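Long-range contacts in DNA gyrase, B subunit, truncated (Myxococcus xanthus, PDB 3CWV), which probably takes part in the ATP-dependent breakage, passage and rejoining of double-stranded DNA, as a type II topoisomerase of the GyrB family: residues 241-246 against 298-303; 270-275 against 334-339. All blocks are in the same frame, centred on the assembly; numbering follows the deposited sequence.

Contact 1. Residues 241-246 against 298-303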
loop_
_atom_site.group_PDB
_atom_site.type_symbol
_atom_site.label_atom_id
_atom_site.label_comp_id
_atom_site.label_asym_id
_atom_site.label_seq_id
_atom_site.Cartn_x
_atom_site.Cartn_y
_atom_site.Cartn_z
ATOM N N CYS A 241 -9.620 -10.319 -2.066
ATOM C CA CYS A 241 -9.245 -11.026 -3.254
ATOM C C CYS A 241 -10.207 -10.668 -4.402
ATOM O O CYS A 241 -11.401 -10.448 -4.175
ATOM C CB CYS A 241 -9.283 -12.526 -2.939
ATOM S SG CYS A 241 -8.977 -13.546 -4.318
ATOM N N ALA A 242 -9.678 -10.580 -5.619
ATOM C CA ALA A 242 -10.523 -10.391 -6.822
ATOM C C ALA A 242 -9.990 -11.254 -7.954
ATOM O O ALA A 242 -8.782 -11.318 -8.164
ATOM C CB ALA A 242 -10.547 -8.937 -7.251
ATOM N N LEU A 243 -10.890 -11.901 -8.700
ATOM C CA LEU A 243 -10.486 -12.699 -9.858
ATOM C C LEU A 243 -11.342 -12.330 -11.080
ATOM O O LEU A 243 -12.561 -12.210 -10.985
ATOM C CB LEU A 243 -10.607 -14.208 -9.574
ATOM C CG LEU A 243 -9.810 -14.785 -8.390
ATOM C CD1 LEU A 243 -10.693 -14.849 -7.150
ATOM C CD2 LEU A 243 -9.325 -16.187 -8.731
ATOM N N GLN A 244 -10.696 -12.191 -12.224
ATOM C CA GLN A 244 -11.375 -11.753 -13.432
ATOM C C GLN A 244 -10.763 -12.463 -14.628
ATOM O O GLN A 244 -9.581 -12.275 -14.921
ATOM C CB GLN A 244 -11.246 -10.226 -13.606
ATOM C CG GLN A 244 -11.859 -9.703 -14.915
ATOM C CD GLN A 244 -13.361 -9.877 -14.934
ATOM O OE1 GLN A 244 -14.061 -9.298 -14.118
ATOM N NE2 GLN A 244 -13.859 -10.710 -15.844
ATOM N N TRP A 245 -11.578 -13.281 -15.300
ATOM C CA TRP A 245 -11.173 -13.996 -16.494
ATOM C C TRP A 245 -11.601 -13.241 -17.736
ATOM O O TRP A 245 -12.684 -12.661 -17.781
ATOM C CB TRP A 245 -11.782 -15.394 -16.528
ATOM C CG TRP A 245 -11.086 -16.393 -15.661
ATOM C CD1 TRP A 245 -10.009 -17.162 -15.993
ATOM C CD2 TRP A 245 -11.433 -16.747 -14.324
ATOM N NE1 TRP A 245 -9.671 -17.984 -14.950
ATOM C CE2 TRP A 245 -10.526 -17.740 -13.905
ATOM C CE3 TRP A 245 -12.421 -16.317 -13.434
ATOM C CZ2 TRP A 245 -10.573 -18.309 -12.637
ATOM C CZ3 TRP A 245 -12.468 -16.890 -12.171
ATOM C CH2 TRP A 245 -11.546 -17.871 -11.788
ATOM N N CYS A 246 -10.721 -13.253 -18.729
ATOM C CA CYS A 246 -10.942 -12.627 -20.017
ATOM C C CYS A 246 -10.547 -13.667 -21.054
ATOM O O CYS A 246 -9.880 -14.643 -20.723
ATOM C CB CYS A 246 -10.082 -11.375 -20.167
ATOM S SG CYS A 246 -10.432 -10.082 -18.946
ATOM N N GLN A 298 -5.111 -19.141 -17.194
ATOM C CA GLN A 298 -5.096 -18.575 -18.549
ATOM C C GLN A 298 -6.188 -17.523 -18.670
ATOM O O GLN A 298 -7.336 -17.797 -18.367
ATOM C CB GLN A 298 -5.265 -19.669 -19.600
ATOM C CG GLN A 298 -3.958 -20.340 -19.963
ATOM C CD GLN A 298 -4.140 -21.760 -20.479
ATOM O OE1 GLN A 298 -5.242 -22.164 -20.876
ATOM N NE2 GLN A 298 -3.051 -22.530 -20.471
ATOM N N GLY A 299 -5.812 -16.310 -19.062
ATOM C CA GLY A 299 -6.759 -15.200 -19.133
ATOM C C GLY A 299 -7.206 -14.620 -17.797
ATOM O O GLY A 299 -8.043 -13.717 -17.765
ATOM N N LEU A 300 -6.646 -15.125 -16.699
ATOM C CA LEU A 300 -6.972 -14.625 -15.353
ATOM C C LEU A 300 -6.146 -13.407 -14.930
ATOM O O LEU A 300 -4.913 -13.425 -14.992
ATOM C CB LEU A 300 -6.792 -15.722 -14.293
ATOM C CG LEU A 300 -7.102 -15.352 -12.832
ATOM C CD1 LEU A 300 -8.512 -14.781 -12.684
ATOM C CD2 LEU A 300 -6.910 -16.527 -11.900
ATOM N N THR A 301 -6.839 -12.358 -14.497
ATOM C CA THR A 301 -6.228 -11.288 -13.726
ATOM C C THR A 301 -6.729 -11.496 -12.290
ATOM O O THR A 301 -7.932 -11.426 -12.023
ATOM C CB THR A 301 -6.605 -9.884 -14.262
ATOM O OG1 THR A 301 -6.156 -9.741 -15.617
ATOM C CG2 THR A 301 -5.973 -8.757 -13.408
ATOM N N ALA A 302 -5.800 -11.792 -11.378
ATOM C CA ALA A 302 -6.143 -12.061 -9.979
ATOM C C ALA A 302 -5.302 -11.172 -9.050
ATOM O O ALA A 302 -4.115 -10.912 -9.306
ATOM C CB ALA A 302 -5.929 -13.549 -9.648
ATOM N N ILE A 303 -5.941 -10.677 -7.996
ATOM C CA ILE A 303 -5.267 -9.845 -7.014
ATOM C C ILE A 303 -5.602 -10.400 -5.630
ATOM O O ILE A 303 -6.776 -10.661 -5.330
ATOM C CB ILE A 303 -5.741 -8.370 -7.094
ATOM C CG1 ILE A 303 -5.599 -7.816 -8.525
ATOM C CG2 ILE A 303 -4.956 -7.497 -6.089
ATOM C CD1 ILE A 303 -6.326 -6.517 -8.752
#
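Ala242 faces Ile303 and Gln244 faces Thr301 as hydrogen-bonded pairs of two antiparallel strands, whose short axes run at 173°. The non-hydrogen-bonded pairs Leu243/Ala302 and Trp245/Leu300 come in turn with them. Each hydrogen-bonded pair is joined twice, most straightly by Thr301 N to Gln244 O at 2.8 Å. Beyond the last bridge, Cys246 N reaches Gly299 O; a CB on Gly299, whose phi is positive, would run into Cys246 O.

Leu300 carries the side-chain contact. CG anti to the backbone N (chi1 -180°) sets its branch beside Leu243 and Trp245. CD1 lies over the indole face, a CH-pi contact 3.9 Å from the five-membered-ring centroid, and touches Leu243 CB. Gln298 O sits in plane at the indole edge, and Trp245 NE1 bonds to Val296 O. On the other face, Gln244 bends at chi2 (66°), turning CD away from Thr301; NE2 bonds to Trp245 O from above the carbonyl plane, and to His224 O.

These neighbours in a five-stranded sheet, probably of the S5-like GyrB transducer domain, have helix 267-284 over Leu243 and Trp245 and helix 208-217 over Gln244 and Thr301. Backbone bonds thus satisfy the paired N-H and C=O groups, while methyl and hydrogen bond fix the indole.

Contact 2. Residues 270-275 against 334-339; sequences KGVTQA and KQLQPL
Gln337 lies against Ala275 where two helices pack, their short axes 8.4 Å apart at closest approach and inclined at -30°. Its CB stands 4.1 Å from Ala275 CB. With CG anti to the backbone N (chi1 -166°), that carbon comes 3.5 Å from Ala275 O. The chain stays extended beyond CG; CD is still 4.0 Å from Ala275 O, and OE1 reaches Ala275 CA at 3.6 Å. The amide oxygen also approaches Gln274 O, without bonding to it, and takes a weak hydrogen bond from Arg333 NH2. Arg288 NH2 donates to Gln274 O, so a guanidinium group lies beside this end of the contact. An alanine in place of Gln337 would probably leave Arg333 without this weak acceptor and open a gap beside the backbone of Ala275.

The rest is mostly aliphatic. Ala275 points toward the other helix, its CB 3.6 Å from Gln337 N and 3.8 Å from Leu336 CB. Val272 CG2 meets Leu336 CD1 at 3.9 Å, the two side chains crossing at a slant. The small side chain of Ala275 is consistent with the close approach of its CA to that of Gln337.

Leu336 continues onto Phe230 and Phe232 of strand 228-234, while Val272 touches Ile332 and Ala275 touches Phe340, so helix 328-345 packs against both helix 267-284 and the sheet.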
loop_
_atom_site.group_PDB
_atom_site.type_symbol
_atom_site.label_atom_id
_atom_site.label_comp_id
_atom_site.label_asym_id
_atom_site.label_seq_id
_atom_site.Cartn_x
_atom_site.Cartn_y
_atom_site.Cartn_z
ATOM N N LYS A 270 -1.368 -18.925 -2.120
ATOM C CA LYS A 270 -1.585 -20.362 -2.158
ATOM C C LYS A 270 -2.914 -20.786 -1.539
ATOM O O LYS A 270 -3.547 -21.710 -2.025
ATOM C CB LYS A 270 -0.424 -21.121 -1.507
ATOM C CG LYS A 270 0.695 -21.461 -2.495
ATOM C CD LYS A 270 0.557 -22.872 -3.073
ATOM C CE LYS A 270 0.819 -23.926 -1.994
ATOM N NZ LYS A 270 1.300 -25.237 -2.538
ATOM N N GLY A 271 -3.349 -20.119 -0.483
ATOM C CA GLY A 271 -4.685 -20.382 0.048
ATOM C C GLY A 271 -5.759 -20.241 -1.032
ATOM O O GLY A 271 -6.698 -21.061 -1.125
ATOM N N VAL A 272 -5.625 -19.202 -1.850
ATOM C CA VAL A 272 -6.626 -18.887 -2.862
ATOM C C VAL A 272 -6.554 -19.885 -4.000
ATOM O O VAL A 272 -7.566 -20.412 -4.419
ATOM C CB VAL A 272 -6.514 -17.428 -3.400
ATOM C CG1 VAL A 272 -7.536 -17.177 -4.569
ATOM C CG2 VAL A 272 -6.756 -16.413 -2.266
ATOM N N THR A 273 -5.360 -20.142 -4.514
ATOM C CA THR A 273 -5.251 -20.989 -5.677
ATOM C C THR A 273 -5.600 -22.437 -5.320
ATOM O O THR A 273 -6.217 -23.145 -6.122
ATOM C CB THR A 273 -3.868 -20.925 -6.312
ATOM O OG1 THR A 273 -2.899 -21.417 -5.382
ATOM C CG2 THR A 273 -3.518 -19.487 -6.709
ATOM N N GLN A 274 -5.246 -22.862 -4.109
ATOM C CA GLN A 274 -5.595 -24.204 -3.661
ATOM C C GLN A 274 -7.098 -24.362 -3.511
ATOM O O GLN A 274 -7.662 -25.410 -3.873
ATOM C CB GLN A 274 -4.858 -24.572 -2.364
ATOM C CG GLN A 274 -3.349 -24.844 -2.597
ATOM C CD GLN A 274 -3.093 -26.051 -3.518
ATOM O OE1 GLN A 274 -2.723 -25.902 -4.691
ATOM N NE2 GLN A 274 -3.313 -27.248 -2.986
ATOM N N ALA A 275 -7.748 -23.327 -2.985
ATOM C CA ALA A 275 -9.202 -23.314 -2.844
ATOM C C ALA A 275 -9.904 -23.393 -4.207
ATOM O O ALA A 275 -10.876 -24.129 -4.357
ATOM C CB ALA A 275 -9.655 -22.067 -2.072
ATOM N N LYS A 334 -9.790 -23.108 3.591
ATOM C CA LYS A 334 -11.016 -23.551 4.247
ATOM C C LYS A 334 -12.158 -22.562 4.110
ATOM O O LYS A 334 -13.309 -22.965 3.924
ATOM C CB LYS A 334 -10.781 -23.856 5.732
ATOM C CG LYS A 334 -10.082 -25.176 5.963
ATOM C CD LYS A 334 -9.522 -25.292 7.377
ATOM C CE LYS A 334 -8.650 -26.537 7.500
ATOM N NZ LYS A 334 -8.313 -26.798 8.919
ATOM N N GLN A 335 -11.851 -21.274 4.222
ATOM C CA GLN A 335 -12.859 -20.243 4.036
ATOM C C GLN A 335 -13.359 -20.205 2.592
ATOM O O GLN A 335 -14.563 -20.074 2.350
ATOM C CB GLN A 335 -12.291 -18.863 4.398
ATOM C CG GLN A 335 -13.289 -17.699 4.271
ATOM C CD GLN A 335 -14.184 -17.564 5.482
ATOM O OE1 GLN A 335 -14.009 -18.271 6.474
ATOM N NE2 GLN A 335 -15.133 -16.636 5.419
ATOM N N LEU A 336 -12.446 -20.288 1.634
ATOM C CA LEU A 336 -12.815 -19.967 0.259
ATOM C C LEU A 336 -13.279 -21.149 -0.579
ATOM O O LEU A 336 -14.070 -20.971 -1.507
ATOM C CB LEU A 336 -11.676 -19.265 -0.465
ATOM C CG LEU A 336 -11.232 -17.926 0.121
ATOM C CD1 LEU A 336 -10.255 -17.310 -0.849
ATOM C CD2 LEU A 336 -12.432 -17.000 0.343
ATOM N N GLN A 337 -12.778 -22.347 -0.277
ATOM C CA GLN A 337 -13.114 -23.508 -1.114
ATOM C C GLN A 337 -14.620 -23.777 -1.249
ATOM O O GLN A 337 -15.094 -23.947 -2.364
ATOM C CB GLN A 337 -12.351 -24.766 -0.701
ATOM C CG GLN A 337 -12.431 -25.869 -1.743
ATOM C CD GLN A 337 -11.364 -26.908 -1.574
ATOM O OE1 GLN A 337 -10.179 -26.623 -1.735
ATOM N NE2 GLN A 337 -11.772 -28.130 -1.257
ATOM N N PRO A 338 -15.375 -23.784 -0.131
ATOM C CA PRO A 338 -16.834 -23.971 -0.237
ATOM C C PRO A 338 -17.577 -22.786 -0.881
ATOM O O PRO A 338 -18.606 -22.990 -1.534
ATOM C CB PRO A 338 -17.292 -24.152 1.213
ATOM C CG PRO A 338 -16.174 -23.700 2.071
ATOM C CD PRO A 338 -14.917 -23.716 1.267
ATOM N N LEU A 339 -17.060 -21.573 -0.689
ATOM C CA LEU A 339 -17.602 -20.389 -1.353
ATOM C C LEU A 339 -17.401 -20.431 -2.854
ATOM O O LEU A 339 -18.293 -20.038 -3.595
ATOM C CB LEU A 339 -16.996 -19.105 -0.779
ATOM C CG LEU A 339 -17.275 -18.757 0.688
ATOM C CD1 LEU A 339 -16.571 -17.454 1.081
ATOM C CD2 LEU A 339 -18.769 -18.655 0.994
#

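The two contacts illustrate how one alpha/beta domain is built in layers: contact 1 joins two strands within its sheet, and contact 2 joins two helices packed on that sheet. Their centres are 15 Å apart, yet they touch directly, Cys241 SG lying 3.9 Å from Val272 CG1. Helix 267-284 extends the link, since Leu276, the residue after segment 270-275, packs on both Leu243 and Trp245. The segments alternate, so the two connections overlap along the chain. All four belong to the same domain, by family probably the transducer domain of GyrB. No nucleotide is part of either contact; as in other GyrB proteins, ATP would be expected to bind in the N-terminal domain, away from this one.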